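Local coordinates for protein transcriptional regulator, AsnC family (PDB 3I4P) that probably binds specific DNA sequences to regulate transcription, as a member of the Lrp/AsnC family, at residues D117-Y120 against K121-I124. Numbering follows the deposited sequence.
Sequences DAFY and KRMI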
# COMPACT_ATOMS: atom_id res chain seq x y z
N ASP A 117 -0.31 10.89 -22.60
CA ASP A 117 -1.42 9.99 -22.95
C ASP A 117 -1.20 9.30 -24.31
O ASP A 117 -1.29 8.09 -24.39
CB ASP A 117 -2.76 10.72 -22.91
CG ASP A 117 -3.95 9.78 -23.00
OD1 ASP A 117 -3.91 8.66 -22.45
OD2 ASP A 117 -4.95 10.14 -23.64
N ALA A 118 -0.85 10.05 -25.36
CA ALA A 118 -0.63 9.45 -26.71
C ALA A 118 0.63 8.57 -26.77
O ALA A 118 0.70 7.64 -27.58
CB ALA A 118 -0.60 10.55 -27.80
N PHE A 119 1.63 8.86 -25.94
CA PHE A 119 2.84 8.03 -25.89
C PHE A 119 2.47 6.66 -25.29
O PHE A 119 2.79 5.61 -25.85
CB PHE A 119 3.97 8.68 -25.06
CG PHE A 119 4.94 7.66 -24.47
CD1 PHE A 119 5.92 7.07 -25.25
CD2 PHE A 119 4.80 7.24 -23.14
CE1 PHE A 119 6.77 6.08 -24.73
CE2 PHE A 119 5.64 6.25 -22.60
CZ PHE A 119 6.64 5.68 -23.39
N TYR A 120 1.83 6.73 -24.12
CA TYR A 120 1.28 5.59 -23.42
C TYR A 120 0.43 4.68 -24.31
O TYR A 120 0.57 3.48 -24.21
CB TYR A 120 0.43 6.06 -22.23
CG TYR A 120 -0.10 4.92 -21.41
CD1 TYR A 120 0.64 4.41 -20.36
CD2 TYR A 120 -1.36 4.34 -21.69
CE1 TYR A 120 0.18 3.35 -19.60
CE2 TYR A 120 -1.85 3.28 -20.91
CZ TYR A 120 -1.05 2.78 -19.88
OH TYR A 120 -1.45 1.73 -19.08
N LYS A 121 -0.45 5.25 -25.14
CA LYS A 121 -1.24 4.43 -26.08
C LYS A 121 -0.36 3.70 -27.09
O LYS A 121 -0.69 2.57 -27.45
CB LYS A 121 -2.27 5.21 -26.90
CG LYS A 121 -3.28 6.10 -26.17
CD LYS A 121 -4.28 5.35 -25.32
CE LYS A 121 -5.70 5.99 -25.44
NZ LYS A 121 -5.67 7.44 -25.78
N ARG A 122 0.69 4.35 -27.58
CA ARG A 122 1.59 3.70 -28.53
C ARG A 122 2.38 2.59 -27.84
O ARG A 122 2.52 1.51 -28.40
CB ARG A 122 2.55 4.68 -29.21
CG ARG A 122 1.88 5.66 -30.17
CD ARG A 122 2.87 6.54 -30.96
NE ARG A 122 3.93 7.15 -30.13
CZ ARG A 122 3.88 8.36 -29.55
NH1 ARG A 122 2.81 9.17 -29.68
NH2 ARG A 122 4.91 8.77 -28.81
N MSE A 123 2.85 2.84 -26.63
CA MSE A 123 3.62 1.85 -25.85
C MSE A 123 2.80 0.61 -25.59
O MSE A 123 3.27 -0.52 -25.80
CB MSE A 123 4.08 2.42 -24.49
CG MSE A 123 5.07 1.48 -23.73
SE MSE A 123 5.69 2.10 -21.99
CE MSE A 123 4.05 1.92 -21.02
N ILE A 124 1.57 0.82 -25.13
CA ILE A 124 0.73 -0.26 -24.68
C ILE A 124 0.19 -1.09 -25.88
O ILE A 124 -0.16 -2.25 -25.71
CB ILE A 124 -0.38 0.30 -23.70
CG1 ILE A 124 -0.47 -0.52 -22.42
CG2 ILE A 124 -1.72 0.45 -24.38
CD1 ILE A 124 0.76 -0.42 -21.56
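With chi1 of F119 at 154° and of M123 at -172°, both side chains leave the helix with CG anti to the backbone N, and one turn apart they meet. The selenium of M123, a selenomethionine, lies 4.0 Å from CZ of F119 and approaches the ring obliquely, a Met-aromatic contact; the flexible chain and polarisable selenium can fit against the flat ring in this buried place. Y120 reaches the next turn in a similar way: its CZ rests 4.0 Å from CD1 of I124, the delta methyl meeting the hydroxyl end of the ring obliquely, and both residues pack on V132, a calcium-binding residue of strand 131-143. On the more exposed side, K121 bends back at chi2 and chi3, and its NZ forms a long salt bridge of 3.5 Å with OD2 of D117. That carboxylate also pairs through OD1 with R97 of a second subunit, and probably eases the repulsion between this arginine and the nearby lysine. The guanidinium of R122 folds back over the backbone, one face over CA of F119 and NH2 at the edge of the ring, while the same NH2 forms a salt bridge with E91. The backbone carries regular i to i+4 hydrogen bonds. The arrangement is that of an amphipathic helix, F119 and M123 turned to strand 104-110, covering the antiparallel sheet of the Lrp/AsnC ligand-binding domain, a ferredoxin-like alpha+beta (βαββαβ) fold.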